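Local coordinates for aldo-keto reductase 2E (PDB 3WCZ), which reduces 3-dehydroecdysone with NADPH as an aldo-keto reductase of the silkworm and may take part in the regulation of molting, at residues 160-166 with 192-196; 237-243 with 271-277. One frame throughout, in Å; residues are numbered along the deposited sequence.

Interaction 1 of 2, residues 160-166 with 192-196; sequences FNATQIT and LVAHC
The imidazole of His195 reaches across to the first turn of helix 162-170 and meets Thr166 with its edge: OG1 of Thr166 lies in the ring plane, 2.9 Å from NE2 of His195, in a weak hydrogen bond that either group could donate. The same NE2 stands 3.3 Å from Ala162 O, and when it carries the proton it can make a weak, strongly bent bond to that carbonyl (124° at the hydrogen). Ala162 O already accepts from Thr166 N within its helix, so the imidazole would be at most a weak second partner of this carbonyl. With CG anti to the backbone N (chi1 -178°), the His195 side chain extends toward the other helix, where Thr166 crosses it at about a right angle and CD2 lies 3.7 Å from Ala162 CB. One turn earlier Leu192, also anti, spreads its two methyls over the start of the helix: CD1 comes 3.5 Å from Ala162 N, while CD2 approaches Phe160 O. On the buried side Ile165 turns CG1 to Cys196 SG (4.1 Å) and CG2 to the imidazole, which it passes in the opposite direction. The helix start itself is fixed by a capping box, in which Asn161 OD1 accepts from Gln164 N at 2.9 Å and Gln164 OE1 accepts from Asn161 N. The axes of the short segments 162-166 and 192-196 are inclined by only 10°, as neighbouring outer helices of the TIM barrel. Beneath them strand 178-182 supplies Asn179, touched by Ile165 and Cys196, and Ile181, touched by Leu192.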
ATOM      1  N   PHE A 160       2.759  11.033   2.318  1.00  7.80           N
ATOM      2  CA  PHE A 160       2.772  12.267   3.098  1.00  8.21           C
ATOM      3  C   PHE A 160       3.865  12.214   4.161  1.00  8.00           C
ATOM      4  O   PHE A 160       3.992  11.224   4.892  1.00  8.31           O
ATOM      5  CB  PHE A 160       1.431  12.542   3.802  1.00  8.18           C
ATOM      6  CG  PHE A 160       0.387  13.196   2.922  1.00  8.50           C
ATOM      7  CD1 PHE A 160       0.095  12.702   1.661  1.00  8.53           C
ATOM      8  CD2 PHE A 160      -0.351  14.283   3.386  1.00  9.58           C
ATOM      9  CE1 PHE A 160      -0.876  13.294   0.881  1.00  9.20           C
ATOM     10  CE2 PHE A 160      -1.317  14.889   2.585  1.00  9.44           C
ATOM     11  CZ  PHE A 160      -1.590  14.390   1.361  1.00 10.11           C
ATOM     12  N   ASN A 161       4.635  13.287   4.308  1.00  7.89           N
ATOM     13  CA  ASN A 161       5.657  13.331   5.339  1.00  9.17           C
ATOM     14  C   ASN A 161       5.093  13.846   6.657  1.00  8.53           C
ATOM     15  O   ASN A 161       3.901  14.140   6.778  1.00  8.47           O
ATOM     16  CB  ASN A 161       6.873  14.133   4.844  1.00  9.58           C
ATOM     17  CG  ASN A 161       6.593  15.607   4.657  1.00  9.22           C
ATOM     18  OD1 ASN A 161       5.769  16.201   5.343  1.00  9.88           O
ATOM     19  ND2 ASN A 161       7.300  16.212   3.709  1.00 10.07           N
ATOM     20  N   ALA A 162       5.942  13.942   7.667  1.00  8.22           N
ATOM     21  CA  ALA A 162       5.428  14.236   8.995  1.00  8.83           C
ATOM     22  C   ALA A 162       4.791  15.616   9.084  1.00  9.77           C
ATOM     23  O   ALA A 162       3.756  15.781   9.729  1.00  9.76           O
ATOM     24  CB  ALA A 162       6.536  14.086  10.047  1.00 10.57           C
ATOM     25  N   THR A 163       5.419  16.602   8.454  1.00  9.72           N
ATOM     26  CA  THR A 163       4.887  17.963   8.463  1.00 11.08           C
ATOM     27  C   THR A 163       3.536  18.022   7.762  1.00 10.79           C
ATOM     28  O   THR A 163       2.612  18.734   8.188  1.00  9.94           O
ATOM     29  CB  THR A 163       5.903  18.929   7.803  1.00 14.55           C
ATOM     30  OG1 THR A 163       7.046  19.043   8.667  1.00 22.44           O
ATOM     31  CG2 THR A 163       5.288  20.300   7.573  1.00 22.62           C
ATOM     32  N   GLN A 164       3.411  17.291   6.665  1.00  8.85           N
ATOM     33  CA  GLN A 164       2.162  17.251   5.916  1.00  9.41           C
ATOM     34  C   GLN A 164       1.067  16.534   6.695  1.00  9.54           C
ATOM     35  O   GLN A 164      -0.090  16.953   6.681  1.00  9.97           O
ATOM     36  CB  GLN A 164       2.384  16.575   4.561  1.00  9.72           C
ATOM     37  CG  GLN A 164       3.284  17.389   3.673  1.00 10.17           C
ATOM     38  CD  GLN A 164       3.764  16.644   2.437  1.00  8.98           C
ATOM     39  OE1 GLN A 164       3.904  15.414   2.421  1.00  8.57           O
ATOM     40  NE2 GLN A 164       4.016  17.392   1.386  1.00 10.79           N
ATOM     41  N   ILE A 165       1.420  15.461   7.381  1.00  8.20           N
ATOM     42  CA  ILE A 165       0.467  14.767   8.228  1.00  9.04           C
ATOM     43  C   ILE A 165      -0.032  15.701   9.343  1.00  9.30           C
ATOM     44  O   ILE A 165      -1.249  15.802   9.567  1.00  9.74           O
ATOM     45  CB  ILE A 165       1.075  13.488   8.823  1.00  8.62           C
ATOM     46  CG1 ILE A 165       1.196  12.400   7.765  1.00  9.27           C
ATOM     47  CG2 ILE A 165       0.247  12.995   9.999  1.00  9.54           C
ATOM     48  CD1 ILE A 165      -0.117  11.876   7.237  1.00 10.31           C
ATOM     49  N   THR A 166       0.890  16.381  10.011  1.00  8.58           N
ATOM     50  CA  THR A 166       0.489  17.302  11.082  1.00 10.02           C
ATOM     51  C   THR A 166      -0.440  18.400  10.535  1.00  9.96           C
ATOM     52  O   THR A 166      -1.473  18.719  11.159  1.00  9.91           O
ATOM     53  CB  THR A 166       1.744  17.909  11.735  1.00  9.46           C
ATOM     54  OG1 THR A 166       2.456  16.862  12.390  1.00 11.34           O
ATOM     55  CG2 THR A 166       1.413  19.010  12.735  1.00 11.55           C
ATOM     56  N   LEU A 192       8.679   8.685  11.041  1.00  8.75           N
ATOM     57  CA  LEU A 192       7.390   8.974  10.428  1.00  9.09           C
ATOM     58  C   LEU A 192       6.355   7.949  10.852  1.00  8.51           C
ATOM     59  O   LEU A 192       5.213   8.305  11.120  1.00  8.83           O
ATOM     60  CB  LEU A 192       7.502   9.023   8.899  1.00  9.73           C
ATOM     61  CG  LEU A 192       6.191   9.346   8.156  1.00  8.16           C
ATOM     62  CD1 LEU A 192       5.529  10.613   8.664  1.00  8.61           C
ATOM     63  CD2 LEU A 192       6.426   9.442   6.653  1.00  9.82           C
ATOM     64  N   VAL A 193       6.739   6.683  10.915  1.00  8.01           N
ATOM     65  CA  VAL A 193       5.817   5.663  11.406  1.00  8.06           C
ATOM     66  C   VAL A 193       5.364   5.981  12.831  1.00  9.21           C
ATOM     67  O   VAL A 193       4.170   5.947  13.149  1.00  9.42           O
ATOM     68  CB  VAL A 193       6.426   4.263  11.311  1.00  8.40           C
ATOM     69  CG1 VAL A 193       5.615   3.270  12.089  1.00  9.81           C
ATOM     70  CG2 VAL A 193       6.537   3.849   9.868  1.00 10.23           C
ATOM     71  N   ALA A 194       6.315   6.304  13.693  1.00  8.23           N
ATOM     72  CA  ALA A 194       5.981   6.640  15.076  1.00  9.09           C
ATOM     73  C   ALA A 194       5.044   7.847  15.137  1.00  8.58           C
ATOM     74  O   ALA A 194       4.091   7.878  15.916  1.00  8.72           O
ATOM     75  CB  ALA A 194       7.242   6.892  15.886  1.00 11.12           C
ATOM     76  N   HIS A 195       5.313   8.862  14.321  1.00  8.04           N
ATOM     77  CA  HIS A 195       4.471  10.057  14.290  1.00  8.42           C
ATOM     78  C   HIS A 195       3.044   9.685  13.910  1.00  8.50           C
ATOM     79  O   HIS A 195       2.075  10.078  14.567  1.00  8.90           O
ATOM     80  CB  HIS A 195       5.095  11.021  13.287  1.00  9.37           C
ATOM     81  CG  HIS A 195       4.393  12.333  13.159  1.00 10.08           C
ATOM     82  ND1 HIS A 195       4.341  13.260  14.179  1.00 14.92           N
ATOM     83  CD2 HIS A 195       3.763  12.891  12.107  1.00 10.01           C
ATOM     84  CE1 HIS A 195       3.691  14.330  13.753  1.00 15.07           C
ATOM     85  NE2 HIS A 195       3.334  14.129  12.499  1.00 11.91           N
ATOM     86  N   CYS A 196       2.892   8.946  12.823  1.00  8.51           N
ATOM     87  CA  CYS A 196       1.555   8.570  12.387  1.00  7.80           C
ATOM     88  C   CYS A 196       0.841   7.754  13.452  1.00  9.04           C
ATOM     89  O   CYS A 196      -0.321   8.018  13.779  1.00  9.36           O
ATOM     90  CB  CYS A 196       1.612   7.805  11.067  1.00  9.82           C
ATOM     91  SG  CYS A 196       2.118   8.839   9.657  1.00 10.05           S
TER

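Interaction 2 of 2, residues 237-243 with 271-277; sequences YRKSVGQ and DLFDFQL
Lys239 NZ is gripped by two residues of the loop 271-277: it donates to Asp274 OD1 at 2.8 Å, on the syn lone pair of that carboxylate, and to Asp271 O at 2.9 Å, from above the carbonyl plane. Asp271 OD1, 3.6 Å from NZ, adds a longer salt bridge, and a water links the ammonium to Asp271 OD2. A second water joins OD2 to Gln243 NE2, which also donates to Gln268 O. A bend at chi2 (-79°) carries the lysine chain over one face of the Phe275 ring, with CG 3.9 Å from its centroid in a CH-pi contact. Beside the ring, at its CD2 corner, lies Tyr237: Phe275 CD2 sits over one face of the tyrosine ring, 3.5 Å from Tyr237 CG, and the planes are inclined at 43°. Leu277 CD2 packs against Tyr237 CE2, and the tyrosine hydroxyl is hydrogen-bonded to Glu281. Gln243 and Ser240 form a capping box: Ser240 N donates to Gln243 OE1 at 2.8 Å, while Gln243 N donates to Ser240 OG at the N-cap. The contact thus ties the junction between helices 228-237 and 241-251 to the loop joining helices 263-270 and 279-286, and Phe275 also rests on Ile244 and Arg247 of helix 241-251.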
ATOM      1  N   TYR A 237      12.726 -19.700  12.291  1.00 10.50           N
ATOM      2  CA  TYR A 237      11.280 -19.778  12.337  1.00 10.46           C
ATOM      3  C   TYR A 237      10.680 -20.730  11.311  1.00 10.76           C
ATOM      4  O   TYR A 237       9.463 -20.900  11.253  1.00 12.41           O
ATOM      5  CB  TYR A 237      10.689 -18.374  12.174  1.00  9.91           C
ATOM      6  CG  TYR A 237      11.030 -17.486  13.335  1.00  9.43           C
ATOM      7  CD1 TYR A 237      10.497 -17.725  14.597  1.00  9.45           C
ATOM      8  CD2 TYR A 237      11.888 -16.415  13.186  1.00  9.38           C
ATOM      9  CE1 TYR A 237      10.812 -16.901  15.684  1.00 10.06           C
ATOM     10  CE2 TYR A 237      12.210 -15.588  14.270  1.00  9.55           C
ATOM     11  CZ  TYR A 237      11.651 -15.838  15.506  1.00  8.63           C
ATOM     12  OH  TYR A 237      11.998 -15.053  16.561  1.00  9.56           O
ATOM     13  N   ARG A 238      11.533 -21.354  10.491  1.00 10.05           N
ATOM     14  CA  ARG A 238      11.070 -22.245   9.417  1.00 11.66           C
ATOM     15  C   ARG A 238      10.171 -21.504   8.435  1.00 12.18           C
ATOM     16  O   ARG A 238       9.105 -21.977   8.042  1.00 13.44           O
ATOM     17  CB  ARG A 238      10.369 -23.478   9.979  1.00 13.59           C
ATOM     18  CG  ARG A 238      11.271 -24.300  10.860  1.00 18.75           C
ATOM     19  CD  ARG A 238      10.538 -25.472  11.496  1.00 23.92           C
ATOM     20  NE  ARG A 238       9.520 -25.014  12.437  1.00 26.99           N
ATOM     21  CZ  ARG A 238       8.472 -25.742  12.809  1.00 32.14           C
ATOM     22  NH1 ARG A 238       8.303 -26.966  12.316  1.00 39.48           N
ATOM     23  NH2 ARG A 238       7.596 -25.244  13.672  1.00 44.33           N
ATOM     24  N   LYS A 239      10.637 -20.329   8.041  1.00 10.69           N
ATOM     25  CA  LYS A 239       9.912 -19.443   7.154  1.00 10.07           C
ATOM     26  C   LYS A 239      10.865 -19.030   6.057  1.00  9.45           C
ATOM     27  O   LYS A 239      12.078 -19.323   6.114  1.00 13.17           O
ATOM     28  CB  LYS A 239       9.394 -18.232   7.940  1.00 11.35           C
ATOM     29  CG  LYS A 239       8.328 -18.573   8.940  1.00 11.80           C
ATOM     30  CD  LYS A 239       6.997 -18.728   8.236  1.00 20.81           C
ATOM     31  CE  LYS A 239       5.945 -19.222   9.161  1.00 21.33           C
ATOM     32  NZ  LYS A 239       4.661 -19.281   8.428  1.00 14.03           N
ATOM     33  N   SER A 240      10.348 -18.421   4.998  1.00  9.90           N
ATOM     34  CA  SER A 240      11.201 -17.916   3.954  1.00 10.48           C
ATOM     35  C   SER A 240      11.719 -16.529   4.315  1.00 10.39           C
ATOM     36  O   SER A 240      11.165 -15.880   5.193  1.00  9.46           O
ATOM     37  CB  SER A 240      10.456 -17.841   2.637  1.00 10.11           C
ATOM     38  OG  SER A 240       9.482 -16.804   2.715  1.00 11.56           O
ATOM     39  N   VAL A 241      12.744 -16.047   3.633  1.00  9.46           N
ATOM     40  CA  VAL A 241      13.255 -14.700   3.856  1.00  9.63           C
ATOM     41  C   VAL A 241      12.153 -13.686   3.551  1.00 10.11           C
ATOM     42  O   VAL A 241      12.013 -12.695   4.264  1.00  9.33           O
ATOM     43  CB  VAL A 241      14.544 -14.406   3.021  1.00 10.13           C
ATOM     44  CG1 VAL A 241      14.864 -12.901   2.978  1.00 12.26           C
ATOM     45  CG2 VAL A 241      15.715 -15.182   3.596  1.00 11.35           C
ATOM     46  N   GLY A 242      11.351 -13.932   2.522  1.00  9.43           N
ATOM     47  CA  GLY A 242      10.252 -13.030   2.217  1.00  9.24           C
ATOM     48  C   GLY A 242       9.300 -12.938   3.399  1.00  8.29           C
ATOM     49  O   GLY A 242       8.794 -11.858   3.736  1.00  8.92           O
ATOM     50  N   GLN A 243       8.978 -14.070   4.023  1.00  8.28           N
ATOM     51  CA  GLN A 243       8.079 -14.063   5.162  1.00  8.32           C
ATOM     52  C   GLN A 243       8.679 -13.321   6.355  1.00  8.45           C
ATOM     53  O   GLN A 243       7.954 -12.664   7.106  1.00  8.45           O
ATOM     54  CB  GLN A 243       7.645 -15.483   5.522  1.00 10.40           C
ATOM     55  CG  GLN A 243       6.783 -16.106   4.455  1.00 10.17           C
ATOM     56  CD  GLN A 243       6.592 -17.607   4.611  1.00 11.00           C
ATOM     57  OE1 GLN A 243       7.537 -18.346   4.940  1.00 10.85           O
ATOM     58  NE2 GLN A 243       5.379 -18.069   4.407  1.00 12.23           N
ATOM     59  N   ASP A 271       1.141 -15.954   4.996  1.00 10.63           N
ATOM     60  CA  ASP A 271       1.328 -16.955   6.055  1.00 11.62           C
ATOM     61  C   ASP A 271       2.296 -16.427   7.128  1.00 10.95           C
ATOM     62  O   ASP A 271       3.406 -16.935   7.275  1.00 10.20           O
ATOM     63  CB  ASP A 271       1.802 -18.282   5.445  1.00 14.30           C
ATOM     64  CG  ASP A 271       1.755 -19.444   6.418  1.00 13.29           C
ATOM     65  OD1 ASP A 271       1.199 -19.302   7.527  1.00 15.30           O
ATOM     66  OD2 ASP A 271       2.292 -20.512   6.044  1.00 20.05           O
ATOM     67  N   LEU A 272       1.851 -15.423   7.873  1.00  9.06           N
ATOM     68  CA  LEU A 272       2.707 -14.643   8.766  1.00  8.73           C
ATOM     69  C   LEU A 272       2.273 -14.677  10.213  1.00  9.21           C
ATOM     70  O   LEU A 272       2.816 -13.935  11.017  1.00 10.09           O
ATOM     71  CB  LEU A 272       2.707 -13.161   8.288  1.00 11.00           C
ATOM     72  CG  LEU A 272       2.965 -12.881   6.814  1.00 10.96           C
ATOM     73  CD1 LEU A 272       2.838 -11.384   6.568  1.00 10.35           C
ATOM     74  CD2 LEU A 272       4.317 -13.364   6.370  1.00  9.89           C
ATOM     75  N   PHE A 273       1.286 -15.515  10.542  1.00  9.56           N
ATOM     76  CA  PHE A 273       0.592 -15.384  11.826  1.00 10.33           C
ATOM     77  C   PHE A 273       0.763 -16.578  12.747  1.00 10.49           C
ATOM     78  O   PHE A 273       0.061 -16.687  13.749  1.00 11.07           O
ATOM     79  CB  PHE A 273      -0.867 -14.977  11.573  1.00 10.65           C
ATOM     80  CG  PHE A 273      -0.937 -13.739  10.743  1.00  8.78           C
ATOM     81  CD1 PHE A 273      -0.614 -12.514  11.307  1.00  9.91           C
ATOM     82  CD2 PHE A 273      -1.183 -13.798   9.375  1.00 10.39           C
ATOM     83  CE1 PHE A 273      -0.567 -11.392  10.544  1.00  9.47           C
ATOM     84  CE2 PHE A 273      -1.140 -12.643   8.599  1.00  9.66           C
ATOM     85  CZ  PHE A 273      -0.835 -11.453   9.196  1.00  9.77           C
ATOM     86  N   ASP A 274       1.759 -17.397  12.444  1.00 10.16           N
ATOM     87  CA  ASP A 274       2.123 -18.507  13.303  1.00 10.78           C
ATOM     88  C   ASP A 274       3.529 -18.316  13.899  1.00 11.43           C
ATOM     89  O   ASP A 274       4.092 -19.249  14.481  1.00 10.82           O
ATOM     90  CB  ASP A 274       1.990 -19.831  12.526  1.00 12.61           C
ATOM     91  CG  ASP A 274       2.923 -19.936  11.342  1.00 17.22           C
ATOM     92  OD1 ASP A 274       3.460 -18.904  10.895  1.00 15.36           O
ATOM     93  OD2 ASP A 274       3.099 -21.070  10.804  1.00 20.84           O
ATOM     94  N   PHE A 275       4.071 -17.106  13.809  1.00  9.93           N
ATOM     95  CA  PHE A 275       5.349 -16.760  14.417  1.00 10.26           C
ATOM     96  C   PHE A 275       5.425 -15.271  14.569  1.00  9.07           C
ATOM     97  O   PHE A 275       4.597 -14.547  14.011  1.00 10.02           O
ATOM     98  CB  PHE A 275       6.551 -17.273  13.589  1.00  9.97           C
ATOM     99  CG  PHE A 275       6.916 -16.424  12.397  1.00  9.14           C
ATOM    100  CD1 PHE A 275       6.080 -16.342  11.278  1.00 10.47           C
ATOM    101  CD2 PHE A 275       8.112 -15.731  12.373  1.00  9.93           C
ATOM    102  CE1 PHE A 275       6.453 -15.579  10.171  1.00  9.32           C
ATOM    103  CE2 PHE A 275       8.487 -15.019  11.275  1.00  9.39           C
ATOM    104  CZ  PHE A 275       7.657 -14.938  10.177  1.00 10.19           C
ATOM    105  N   GLN A 276       6.427 -14.800  15.278  1.00  8.30           N
ATOM    106  CA  GLN A 276       6.701 -13.387  15.382  1.00  9.00           C
ATOM    107  C   GLN A 276       8.161 -13.172  15.663  1.00 10.76           C
ATOM    108  O   GLN A 276       8.863 -14.071  16.154  1.00 10.21           O
ATOM    109  CB  GLN A 276       5.896 -12.729  16.511  1.00 10.45           C
ATOM    110  CG  GLN A 276       6.397 -13.128  17.906  1.00 12.83           C
ATOM    111  CD  GLN A 276       5.343 -12.954  18.963  1.00 15.62           C
ATOM    112  OE1 GLN A 276       4.566 -13.878  19.221  1.00 17.00           O
ATOM    113  NE2 GLN A 276       5.277 -11.769  19.549  1.00 16.67           N
ATOM    114  N   LEU A 277       8.671 -12.013  15.295  1.00  9.77           N
ATOM    115  CA  LEU A 277      10.054 -11.653  15.590  1.00 10.35           C
ATOM    116  C   LEU A 277      10.205 -11.088  16.993  1.00 11.88           C
ATOM    117  O   LEU A 277       9.269 -10.502  17.559  1.00 14.42           O
ATOM    118  CB  LEU A 277      10.554 -10.642  14.579  1.00  9.54           C
ATOM    119  CG  LEU A 277      10.499 -11.058  13.112  1.00  9.08           C
ATOM    120  CD1 LEU A 277      11.183 -10.050  12.225  1.00 11.14           C
ATOM    121  CD2 LEU A 277      11.135 -12.402  12.872  1.00 10.74           C
TER
HETATM  122  O   HOH W   1       5.170 -21.697   6.970  1.00 28.41           O
HETATM  123  O   HOH W   2       4.187 -20.681   3.872  1.00 29.02           O

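Overall arrangement
Both contacts lie on the outer layer of one TIM barrel, with centres 29 Å apart and no direct touch. Both are partly buried, but interaction 2 is farther from the chain centre and includes exposed residues, whereas interaction 1 has none among those touching. They hold different elements: two adjacent barrel helices backed by a strand in 160-166 with 192-196, and an interhelical junction against an irregular loop in 237-243 with 271-277. Aliphatic side chains, a thiol and weak imidazole bonds make up the first; a charged network, waters and aromatic rings mark the second. Each includes a helix-starting capping box, and each lies near an NADP-binding residue, Asn159 or Gln268.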